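Long-range contacts in putative polyketide synthase (Brevibacillus brevis, PDB 6HP2), which probably methylates an oxygen of a growing polyketide, using S-adenosyl-L-methionine, as the O-methyltransferase domain of a larger trans-AT polyketide synthase: residues A[42-47]-A[75-80]; A[121-126]-A[159-164]; A[199-204]-A[216-221]. All blocks are in the same frame, centred on the assembly; numbering follows the deposited sequence.

How the contacts relate
Read from the N terminus, the three contacts close one after another, so that none encloses or crosses another. Contact 1 comes first and brings helix 70-88 back against the first ordered loop, 42-47, at the amino-acid end of the S-adenosyl-L-homocysteine. Contact 2 belongs to the Rossmann-like core and joins strand 121-126 to the loop leading into strand 164-170; its Thr126 meets the ribose of the same ligand. Contact 3 closes the shortest loop, bringing the end of strand 194-203 to the start of helix 221-230. Contacts 2 and 3 reach the same large sheet, while contacts 1 and 3 lie on opposite sides of the chain's centre.

Contact 1: residues A[42-47]-A[75-80]; sequences EDYLTV and MVREKQ. With SAH (S-adenosyl-L-homocysteine), chain B.
The N-terminal wall of the S-adenosyl-L-homocysteine pocket forms where Tyr44 and Thr46, in an irregular loop, meet Gln80 on helix 70-88. It illustrates how side chains of a helix can hold an irregular loop by the loop's backbone carbonyls. The Gln80 chain runs extended beyond CG (CD anti to CA, chi2 177°), and its NE2 donates to Thr46 O at 2.9 Å, with the acceptor close to the amide plane. The same NE2 makes a weak second bond to Tyr44 O at 3.5 Å, so a single amide nitrogen serves two loop carbonyls. Gln80 OE1, weakly bonded to Arg73, lies at the edge of the Tyr44 ring, 3.8 Å from its CD2; ring and amide planes stand 79° apart as the two side chains run past one another, pointing opposite ways.

One turn earlier on the helix, Arg77 reaches Glu42. Its NH2 donates to Glu42 O at 2.8 Å from above the carbonyl plane, and NE adds a weak bond to the same oxygen. Tyr44 CE2 sits over one face of the guanidinium, while the phenol OH goes on to Gln112.

On its far side the loop faces the ligand: Leu45 N gives a nearly straight bond (176°) to the carboxylate O of S-adenosyl-L-homocysteine, and Thr46 CG2 lies 3.3 Å from its OXT. Arg77 and Gln80 thus form a second shell behind Leu45, while Arg84 of their helix is itself at the binding site, consistent with the N-terminal cover of many class I, Rossmann-like methyltransferases.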
loop_
_atom_site.group_PDB
_atom_site.type_symbol
_atom_site.label_atom_id
_atom_site.label_comp_id
_atom_site.label_asym_id
_atom_site.label_seq_id
_atom_site.Cartn_x
_atom_site.Cartn_y
_atom_site.Cartn_z
ATOM N N GLU A 42 1.803 15.209 -4.340
ATOM C CA GLU A 42 3.107 14.824 -3.818
ATOM C C GLU A 42 2.959 14.220 -2.415
ATOM O O GLU A 42 3.887 14.270 -1.607
ATOM C CB GLU A 42 4.058 16.020 -3.797
ATOM C CG GLU A 42 3.600 17.195 -2.944
ATOM C CD GLU A 42 2.401 17.923 -3.524
ATOM O OE1 GLU A 42 2.282 17.992 -4.767
ATOM O OE2 GLU A 42 1.573 18.413 -2.728
ATOM N N ASP A 43 1.802 13.612 -2.146
ATOM C CA ASP A 43 1.497 13.115 -0.840
ATOM C C ASP A 43 0.883 11.714 -0.932
ATOM O O ASP A 43 0.439 11.204 -1.976
ATOM C CB ASP A 43 0.579 14.072 -0.038
ATOM C CG ASP A 43 -0.750 14.298 -0.688
ATOM O OD1 ASP A 43 -0.785 14.502 -1.911
ATOM O OD2 ASP A 43 -1.767 14.303 0.035
ATOM N N TYR A 44 0.954 11.086 0.183
ATOM C CA TYR A 44 0.618 9.685 0.377
ATOM C C TYR A 44 -0.491 9.604 1.400
ATOM O O TYR A 44 -0.451 10.318 2.391
ATOM C CB TYR A 44 1.826 8.902 0.855
ATOM C CG TYR A 44 3.012 8.982 -0.091
ATOM C CD1 TYR A 44 3.030 8.292 -1.304
ATOM C CD2 TYR A 44 4.144 9.684 0.294
ATOM C CE1 TYR A 44 4.145 8.373 -2.150
ATOM C CE2 TYR A 44 5.243 9.771 -0.507
ATOM C CZ TYR A 44 5.252 9.119 -1.734
ATOM O OH TYR A 44 6.347 9.199 -2.530
ATOM N N LEU A 45 -1.477 8.734 1.146
ATOM C CA LEU A 45 -2.631 8.569 2.032
ATOM C C LEU A 45 -2.519 7.307 2.889
ATOM O O LEU A 45 -3.502 6.602 3.112
ATOM C CB LEU A 45 -3.911 8.529 1.216
ATOM C CG LEU A 45 -4.096 9.694 0.202
ATOM C CD1 LEU A 45 -5.393 9.501 -0.554
ATOM C CD2 LEU A 45 -4.027 11.008 0.919
ATOM N N THR A 46 -1.343 7.015 3.399
ATOM C CA THR A 46 -1.103 5.801 4.191
ATOM C C THR A 46 -0.418 6.138 5.516
ATOM O O THR A 46 0.173 7.206 5.684
ATOM C CB THR A 46 -0.191 4.848 3.409
ATOM O OG1 THR A 46 1.049 5.524 3.162
ATOM C CG2 THR A 46 -0.826 4.489 2.048
ATOM N N VAL A 47 -0.456 5.201 6.445
ATOM C CA VAL A 47 0.351 5.300 7.650
ATOM C C VAL A 47 1.791 4.996 7.256
ATOM O O VAL A 47 2.092 4.786 6.076
ATOM C CB VAL A 47 -0.204 4.351 8.728
ATOM C CG1 VAL A 47 -1.612 4.804 9.089
ATOM C CG2 VAL A 47 -0.203 2.910 8.197
ATOM N N MET A 75 8.974 14.795 8.297
ATOM C CA MET A 75 9.485 13.581 8.946
ATOM C C MET A 75 8.628 12.388 8.572
ATOM O O MET A 75 9.125 11.278 8.323
ATOM C CB MET A 75 9.506 13.712 10.475
ATOM C CG MET A 75 10.629 14.491 11.061
ATOM S SD MET A 75 10.288 14.882 12.824
ATOM C CE MET A 75 10.289 13.290 13.520
ATOM N N VAL A 76 7.323 12.603 8.564
ATOM C CA VAL A 76 6.363 11.561 8.222
ATOM C C VAL A 76 6.559 11.145 6.790
ATOM O O VAL A 76 6.627 9.949 6.472
ATOM C CB VAL A 76 4.915 12.043 8.481
ATOM C CG1 VAL A 76 3.926 11.035 7.979
ATOM C CG2 VAL A 76 4.747 12.266 10.013
ATOM N N ARG A 77 6.718 12.129 5.915
ATOM C CA ARG A 77 6.880 11.840 4.499
ATOM C C ARG A 77 8.100 10.969 4.241
ATOM O O ARG A 77 8.068 10.072 3.398
ATOM C CB ARG A 77 6.994 13.129 3.733
ATOM C CG ARG A 77 6.881 12.917 2.201
ATOM C CD ARG A 77 7.031 14.261 1.472
ATOM N NE ARG A 77 6.501 14.216 0.110
ATOM C CZ ARG A 77 7.129 13.662 -0.927
ATOM N NH1 ARG A 77 8.314 13.086 -0.766
ATOM N NH2 ARG A 77 6.569 13.677 -2.128
ATOM N N GLU A 78 9.200 11.253 4.923
ATOM C CA GLU A 78 10.392 10.426 4.774
ATOM C C GLU A 78 10.128 8.969 5.123
ATOM O O GLU A 78 10.732 8.080 4.525
ATOM C CB GLU A 78 11.542 10.984 5.643
ATOM C CG GLU A 78 12.071 12.331 5.189
ATOM C CD GLU A 78 13.158 12.873 6.111
ATOM O OE1 GLU A 78 13.311 12.350 7.233
ATOM O OE2 GLU A 78 13.857 13.822 5.710
ATOM N N LYS A 79 9.324 8.703 6.159
ATOM C CA LYS A 79 9.013 7.336 6.519
ATOM C C LYS A 79 8.064 6.712 5.531
ATOM O O LYS A 79 8.143 5.506 5.275
ATOM C CB LYS A 79 8.447 7.296 7.949
ATOM C CG LYS A 79 9.463 7.901 8.982
ATOM C CD LYS A 79 10.731 7.020 8.962
ATOM C CE LYS A 79 11.643 7.325 10.152
ATOM N NZ LYS A 79 12.570 8.451 9.894
ATOM N N GLN A 80 7.162 7.493 4.973
ATOM C CA GLN A 80 6.315 6.995 3.880
ATOM C C GLN A 80 7.149 6.609 2.677
ATOM O O GLN A 80 6.885 5.589 2.028
ATOM C CB GLN A 80 5.293 8.069 3.495
ATOM C CG GLN A 80 4.257 8.248 4.607
ATOM C CD GLN A 80 3.298 9.318 4.318
ATOM O OE1 GLN A 80 3.701 10.421 3.955
ATOM N NE2 GLN A 80 2.012 9.017 4.448
HETATM N N SAH B . -2.197 4.004 -2.846
HETATM C CA SAH B . -2.420 5.409 -2.519
HETATM C CB SAH B . -3.802 5.646 -1.923
HETATM C CG SAH B . -4.215 4.697 -0.812
HETATM S SD SAH B . -5.783 5.222 -0.058
HETATM C C SAH B . -1.328 5.841 -1.572
HETATM O O SAH B . -1.278 7.002 -1.167
HETATM O OXT SAH B . -0.481 5.026 -1.221
HETATM C "C5'" SAH B . -6.847 3.980 -0.828
HETATM C "C4'" SAH B . -7.026 4.216 -2.326
HETATM O "O4'" SAH B . -7.759 3.100 -2.878
HETATM C "C3'" SAH B . -7.943 5.451 -2.610
HETATM O "O3'" SAH B . -7.313 6.128 -3.708
HETATM C "C2'" SAH B . -9.301 4.886 -3.024
HETATM O "O2'" SAH B . -10.028 5.676 -3.918
HETATM C "C1'" SAH B . -8.850 3.555 -3.666
HETATM N N9 SAH B . -9.870 2.516 -3.776
HETATM C C8 SAH B . -10.614 1.948 -2.780
HETATM N N7 SAH B . -11.448 1.085 -3.368
HETATM C C5 SAH B . -11.200 1.057 -4.699
HETATM C C6 SAH B . -11.752 0.366 -5.770
HETATM N N6 SAH B . -12.705 -0.557 -5.654
HETATM N N1 SAH B . -11.243 0.571 -7.020
HETATM C C2 SAH B . -10.268 1.524 -7.246
HETATM N N3 SAH B . -9.755 2.223 -6.184
HETATM C C4 SAH B . -10.245 2.023 -4.954
#

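Contact 2: residues A[121-126]-A[159-164]; sequences KTHGFT and AFPDLY. With SAH (S-adenosyl-L-homocysteine), chain B.
Phe125 and Phe160 form the dense part of this contact, a T-shaped pair on one side of strand 121-126 in the Rossmann-like methyltransferase domain. The edge of Phe160 is directed at the face of Phe125, with the planes 68° apart and the centroids separated by 5.1 Å. Phe160 CD1 comes within 3.6 Å of Phe125 CE2 and sits over the rim of that ring, not over its centre. Leu100 of strand 98-101, which runs between strands 121-126 and 164-170, touches Phe160 as well as His123 and Tyr164, so the loop is seated across an intervening strand.

Further toward the start of strand 121-126, the packing gives way to one short polar bond. His123 ND1 and Tyr164 OH are 2.6 Å apart and nearly in line, each lying in the plane of the other's ring at its edge, and the two side chains cross at about a right angle. The His123 ring also meets Phe151 edge to face.

The loose side belongs to Ala159 and Pro161, both exposed. Pro161 CD meets Phe125 CE1 tip to tip at 3.9 Å, while its CG lies 3.7 Å from His123 ND1. Asp162 adds only its CB near His123; its carboxylate pairs with Lys98. At the strand's other end Thr126 OG1 lies 2.9 Å from O2' of the S-adenosyl-L-homocysteine.

Either His123 or Tyr164 could be the donor, so the bond by itself settles no histidine tautomer; it does imply that a histidine and a buried tyrosine hold each other's rings in place beside the Phe125-Phe160 pair and Pro161.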
loop_
_atom_site.group_PDB
_atom_site.type_symbol
_atom_site.label_atom_id
_atom_site.label_comp_id
_atom_site.label_asym_id
_atom_site.label_seq_id
_atom_site.Cartn_x
_atom_site.Cartn_y
_atom_site.Cartn_z
ATOM N N LYS A 121 5.279 3.385 -18.960
ATOM C CA LYS A 121 3.915 3.895 -19.009
ATOM C C LYS A 121 3.191 3.413 -17.772
ATOM O O LYS A 121 3.271 2.228 -17.412
ATOM C CB LYS A 121 3.186 3.427 -20.273
ATOM C CG LYS A 121 3.825 3.990 -21.560
ATOM C CD LYS A 121 3.073 3.536 -22.795
ATOM C CE LYS A 121 3.722 4.099 -24.062
ATOM N NZ LYS A 121 2.989 3.682 -25.288
ATOM N N THR A 122 2.541 4.349 -17.088
ATOM C CA THR A 122 1.855 4.052 -15.842
ATOM C C THR A 122 0.364 4.337 -15.954
ATOM O O THR A 122 -0.042 5.354 -16.539
ATOM C CB THR A 122 2.433 4.877 -14.678
ATOM O OG1 THR A 122 2.306 6.277 -14.935
ATOM C CG2 THR A 122 3.856 4.527 -14.407
ATOM N N HIS A 123 -0.434 3.423 -15.404
ATOM C CA HIS A 123 -1.876 3.566 -15.304
ATOM C C HIS A 123 -2.276 3.526 -13.828
ATOM O O HIS A 123 -1.712 2.745 -13.062
ATOM C CB HIS A 123 -2.610 2.426 -16.005
ATOM C CG HIS A 123 -2.603 2.507 -17.489
ATOM N ND1 HIS A 123 -3.012 1.451 -18.283
ATOM C CD2 HIS A 123 -2.269 3.519 -18.328
ATOM C CE1 HIS A 123 -2.935 1.820 -19.549
ATOM N NE2 HIS A 123 -2.490 3.067 -19.602
ATOM N N GLY A 124 -3.204 4.396 -13.436
ATOM C CA GLY A 124 -3.867 4.306 -12.135
ATOM C C GLY A 124 -5.378 4.205 -12.238
ATOM O O GLY A 124 -5.998 4.760 -13.148
ATOM N N PHE A 125 -5.968 3.449 -11.298
ATOM C CA PHE A 125 -7.395 3.395 -11.066
ATOM C C PHE A 125 -7.605 3.994 -9.671
ATOM O O PHE A 125 -6.893 3.623 -8.718
ATOM C CB PHE A 125 -7.970 1.986 -11.059
ATOM C CG PHE A 125 -8.385 1.432 -12.384
ATOM C CD1 PHE A 125 -7.854 1.885 -13.572
ATOM C CD2 PHE A 125 -9.384 0.456 -12.432
ATOM C CE1 PHE A 125 -8.253 1.385 -14.729
ATOM C CE2 PHE A 125 -9.782 -0.068 -13.628
ATOM C CZ PHE A 125 -9.220 0.413 -14.781
ATOM N N THR A 126 -8.586 4.898 -9.550
ATOM C CA THR A 126 -9.104 5.274 -8.251
ATOM C C THR A 126 -10.603 5.443 -8.345
ATOM O O THR A 126 -11.118 6.000 -9.316
ATOM C CB THR A 126 -8.489 6.547 -7.698
ATOM O OG1 THR A 126 -9.120 6.835 -6.435
ATOM C CG2 THR A 126 -8.609 7.733 -8.666
ATOM N N ALA A 159 -12.494 -3.844 -15.920
ATOM C CA ALA A 159 -11.290 -4.566 -16.317
ATOM C C ALA A 159 -10.151 -3.581 -16.521
ATOM O O ALA A 159 -10.348 -2.506 -17.073
ATOM C CB ALA A 159 -11.537 -5.357 -17.612
ATOM N N PHE A 160 -8.983 -3.897 -15.989
ATOM C CA PHE A 160 -7.808 -3.061 -16.227
ATOM C C PHE A 160 -7.501 -3.078 -17.732
ATOM O O PHE A 160 -7.754 -4.083 -18.406
ATOM C CB PHE A 160 -6.580 -3.556 -15.443
ATOM C CG PHE A 160 -6.750 -3.646 -13.980
ATOM C CD1 PHE A 160 -7.285 -2.615 -13.259
ATOM C CD2 PHE A 160 -6.332 -4.778 -13.284
ATOM C CE1 PHE A 160 -7.394 -2.719 -11.928
ATOM C CE2 PHE A 160 -6.477 -4.865 -11.954
ATOM C CZ PHE A 160 -6.984 -3.833 -11.259
ATOM N N PRO A 161 -7.086 -1.952 -18.315
ATOM C CA PRO A 161 -7.086 -1.865 -19.775
ATOM C C PRO A 161 -5.916 -2.542 -20.447
ATOM O O PRO A 161 -6.012 -2.797 -21.645
ATOM C CB PRO A 161 -7.084 -0.357 -20.042
ATOM C CG PRO A 161 -6.456 0.225 -18.852
ATOM C CD PRO A 161 -6.845 -0.650 -17.693
ATOM N N ASP A 162 -4.849 -2.894 -19.734
ATOM C CA ASP A 162 -3.625 -3.348 -20.407
ATOM C C ASP A 162 -3.041 -4.550 -19.669
ATOM O O ASP A 162 -3.637 -5.106 -18.749
ATOM C CB ASP A 162 -2.622 -2.197 -20.495
ATOM C CG ASP A 162 -1.782 -2.236 -21.769
ATOM O OD1 ASP A 162 -1.558 -3.321 -22.314
ATOM O OD2 ASP A 162 -1.334 -1.165 -22.201
ATOM N N LEU A 163 -1.863 -4.985 -20.115
ATOM C CA LEU A 163 -1.081 -6.014 -19.446
ATOM C C LEU A 163 0.120 -5.337 -18.826
ATOM O O LEU A 163 0.707 -4.439 -19.442
ATOM C CB LEU A 163 -0.635 -7.103 -20.408
ATOM C CG LEU A 163 -1.625 -8.222 -20.750
ATOM C CD1 LEU A 163 -1.776 -9.170 -19.570
ATOM C CD2 LEU A 163 -2.968 -7.675 -21.148
ATOM N N TYR A 164 0.441 -5.722 -17.598
ATOM C CA TYR A 164 1.414 -4.997 -16.774
ATOM C C TYR A 164 2.547 -5.886 -16.276
ATOM O O TYR A 164 2.344 -7.034 -15.915
ATOM C CB TYR A 164 0.747 -4.312 -15.570
ATOM C CG TYR A 164 -0.379 -3.401 -16.016
ATOM C CD1 TYR A 164 -0.117 -2.118 -16.450
ATOM C CD2 TYR A 164 -1.708 -3.868 -16.069
ATOM C CE1 TYR A 164 -1.151 -1.286 -16.892
ATOM C CE2 TYR A 164 -2.767 -2.999 -16.495
ATOM C CZ TYR A 164 -2.469 -1.752 -16.908
ATOM O OH TYR A 164 -3.505 -0.941 -17.366
HETATM N N SAH B . -2.197 4.004 -2.846
HETATM C CA SAH B . -2.420 5.409 -2.519
HETATM C CB SAH B . -3.802 5.646 -1.923
HETATM C CG SAH B . -4.215 4.697 -0.812
HETATM S SD SAH B . -5.783 5.222 -0.058
HETATM C C SAH B . -1.328 5.841 -1.572
HETATM O O SAH B . -1.278 7.002 -1.167
HETATM O OXT SAH B . -0.481 5.026 -1.221
HETATM C "C5'" SAH B . -6.847 3.980 -0.828
HETATM C "C4'" SAH B . -7.026 4.216 -2.326
HETATM O "O4'" SAH B . -7.759 3.100 -2.878
HETATM C "C3'" SAH B . -7.943 5.451 -2.610
HETATM O "O3'" SAH B . -7.313 6.128 -3.708
HETATM C "C2'" SAH B . -9.301 4.886 -3.024
HETATM O "O2'" SAH B . -10.028 5.676 -3.918
HETATM C "C1'" SAH B . -8.850 3.555 -3.666
HETATM N N9 SAH B . -9.870 2.516 -3.776
HETATM C C8 SAH B . -10.614 1.948 -2.780
HETATM N N7 SAH B . -11.448 1.085 -3.368
HETATM C C5 SAH B . -11.200 1.057 -4.699
HETATM C C6 SAH B . -11.752 0.366 -5.770
HETATM N N6 SAH B . -12.705 -0.557 -5.654
HETATM N N1 SAH B . -11.243 0.571 -7.020
HETATM C C2 SAH B . -10.268 1.524 -7.246
HETATM N N3 SAH B . -9.755 2.223 -6.184
HETATM C C4 SAH B . -10.245 2.023 -4.954
#

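Contact 3: residues A[199-204]-A[216-221]; sequences IDYIAN and VSIPTV
Ala203 O, at the end of strand 194-203, is approached by three groups at once. Val221 N makes a weak bond to it at 3.4 Å, Thr220 CA offers a C-H...O contact, and a water donates to it at 3.1 Å. That water also accepts from Val221 N, bridging the two backbones beside the weak direct bond.

The firmer link is Ala203 N to Pro219 O, 2.9 Å and close to straight at 167°. Together these bonds make a single beta bridge, Ala203 with Thr220, where the chain leaves strand 216-218 for helix 221-230. Next to the bridge, Ile218 CG2 presses against the backbone, 3.5 Å from Ala203 N, and also touches Tyr201 CB at 3.7 Å. On the helix side, Ile202 CG2 meets Val221 CG2 at 3.6 Å, the two side chains meeting at a slant. Trp224 of helix 221-230 donates from NE1 to Tyr201 O, so a neighbouring strand carbonyl is also held by the helix.

Thr220 is the N-cap of that helix. Its OG1, set between the backbone N and the carbonyl carbon (chi1 65°), caps a backbone N just beyond, while Thr220 N bonds to Glu223, consistent with a capping box. The chemistry implies that one strand end and one helix start are fixed jointly: the bridge places Thr220, and its OG1 caps a backbone N of the first turn.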
loop_
_atom_site.group_PDB
_atom_site.type_symbol
_atom_site.label_atom_id
_atom_site.label_comp_id
_atom_site.label_asym_id
_atom_site.label_seq_id
_atom_site.Cartn_x
_atom_site.Cartn_y
_atom_site.Cartn_z
ATOM N N ILE A 199 0.626 -3.364 -0.057
ATOM C CA ILE A 199 0.697 -3.034 1.351
ATOM C C ILE A 199 -0.724 -3.214 1.835
ATOM O O ILE A 199 -1.619 -2.496 1.382
ATOM C CB ILE A 199 1.217 -1.618 1.636
ATOM C CG1 ILE A 199 2.654 -1.443 1.110
ATOM C CG2 ILE A 199 1.168 -1.323 3.142
ATOM C CD1 ILE A 199 3.328 -0.199 1.542
ATOM N N ASP A 200 -0.927 -4.120 2.808
ATOM C CA ASP A 200 -2.285 -4.527 3.143
ATOM C C ASP A 200 -2.311 -5.180 4.517
ATOM O O ASP A 200 -1.272 -5.459 5.144
ATOM C CB ASP A 200 -2.849 -5.462 2.084
ATOM C CG ASP A 200 -4.253 -5.110 1.676
ATOM O OD1 ASP A 200 -5.056 -4.782 2.553
ATOM O OD2 ASP A 200 -4.554 -5.219 0.450
ATOM N N TYR A 201 -3.527 -5.383 4.989
ATOM C CA TYR A 201 -3.759 -6.024 6.283
ATOM C C TYR A 201 -4.063 -7.520 6.221
ATOM O O TYR A 201 -4.724 -8.026 5.302
ATOM C CB TYR A 201 -4.901 -5.319 6.995
ATOM C CG TYR A 201 -4.570 -3.988 7.551
ATOM C CD1 TYR A 201 -3.724 -3.874 8.655
ATOM C CD2 TYR A 201 -5.133 -2.796 7.026
ATOM C CE1 TYR A 201 -3.459 -2.651 9.204
ATOM C CE2 TYR A 201 -4.850 -1.569 7.617
ATOM C CZ TYR A 201 -3.994 -1.498 8.666
ATOM O OH TYR A 201 -3.679 -0.269 9.278
ATOM N N ILE A 202 -3.568 -8.221 7.223
ATOM C CA ILE A 202 -3.919 -9.617 7.482
ATOM C C ILE A 202 -4.621 -9.689 8.848
ATOM O O ILE A 202 -4.120 -9.136 9.846
ATOM C CB ILE A 202 -2.674 -10.509 7.489
ATOM C CG1 ILE A 202 -1.936 -10.419 6.158
ATOM C CG2 ILE A 202 -3.020 -11.958 7.867
ATOM C CD1 ILE A 202 -0.559 -11.129 6.226
ATOM N N ALA A 203 -5.732 -10.416 8.915
ATOM C CA ALA A 203 -6.433 -10.576 10.179
ATOM C C ALA A 203 -5.873 -11.830 10.855
ATOM O O ALA A 203 -5.787 -12.890 10.227
ATOM C CB ALA A 203 -7.937 -10.674 9.955
ATOM N N ASN A 204 -5.485 -11.711 12.123
ATOM C CA ASN A 204 -4.914 -12.825 12.891
ATOM C C ASN A 204 -5.947 -13.587 13.690
ATOM O O ASN A 204 -5.619 -14.239 14.680
ATOM C CB ASN A 204 -3.813 -12.289 13.789
ATOM C CG ASN A 204 -2.700 -11.706 12.980
ATOM O OD1 ASN A 204 -2.266 -12.355 11.990
ATOM N ND2 ASN A 204 -2.308 -10.466 13.257
ATOM N N VAL A 216 -14.668 -1.770 5.220
ATOM C CA VAL A 216 -13.373 -2.402 5.451
ATOM C C VAL A 216 -13.595 -3.891 5.609
ATOM O O VAL A 216 -14.428 -4.310 6.429
ATOM C CB VAL A 216 -12.694 -1.786 6.698
ATOM C CG1 VAL A 216 -11.488 -2.566 7.112
ATOM C CG2 VAL A 216 -12.225 -0.358 6.370
ATOM N N SER A 217 -12.767 -4.687 4.922
ATOM C CA SER A 217 -12.825 -6.130 5.009
ATOM C C SER A 217 -11.391 -6.646 4.949
ATOM O O SER A 217 -10.665 -6.415 3.954
ATOM C CB SER A 217 -13.668 -6.729 3.847
ATOM O OG SER A 217 -13.334 -6.146 2.620
ATOM N N ILE A 218 -11.000 -7.395 5.995
ATOM C CA ILE A 218 -9.615 -7.846 6.091
ATOM C C ILE A 218 -9.604 -9.360 6.145
ATOM O O ILE A 218 -10.098 -9.915 7.107
ATOM C CB ILE A 218 -8.909 -7.235 7.304
ATOM C CG1 ILE A 218 -8.891 -5.713 7.177
ATOM C CG2 ILE A 218 -7.532 -7.805 7.503
ATOM C CD1 ILE A 218 -8.441 -5.002 8.464
ATOM N N PRO A 219 -9.038 -10.042 5.155
ATOM C CA PRO A 219 -9.034 -11.511 5.157
ATOM C C PRO A 219 -8.091 -12.057 6.198
ATOM O O PRO A 219 -7.096 -11.426 6.548
ATOM C CB PRO A 219 -8.534 -11.875 3.735
ATOM C CG PRO A 219 -8.738 -10.590 2.921
ATOM C CD PRO A 219 -8.500 -9.487 3.879
ATOM N N THR A 220 -8.430 -13.252 6.698
ATOM C CA THR A 220 -7.552 -13.970 7.585
ATOM C C THR A 220 -6.322 -14.493 6.848
ATOM O O THR A 220 -6.247 -14.507 5.620
ATOM C CB THR A 220 -8.291 -15.171 8.186
ATOM O OG1 THR A 220 -8.597 -16.084 7.119
ATOM C CG2 THR A 220 -9.599 -14.744 8.874
ATOM N N VAL A 221 -5.391 -15.046 7.627
ATOM C CA VAL A 221 -4.236 -15.747 7.045
ATOM C C VAL A 221 -4.704 -16.789 6.034
ATOM O O VAL A 221 -4.255 -16.824 4.898
ATOM C CB VAL A 221 -3.408 -16.407 8.161
ATOM C CG1 VAL A 221 -2.359 -17.353 7.582
ATOM C CG2 VAL A 221 -2.777 -15.320 9.049
HETATM O O HOH W 1 -5.819 -15.909 10.717
#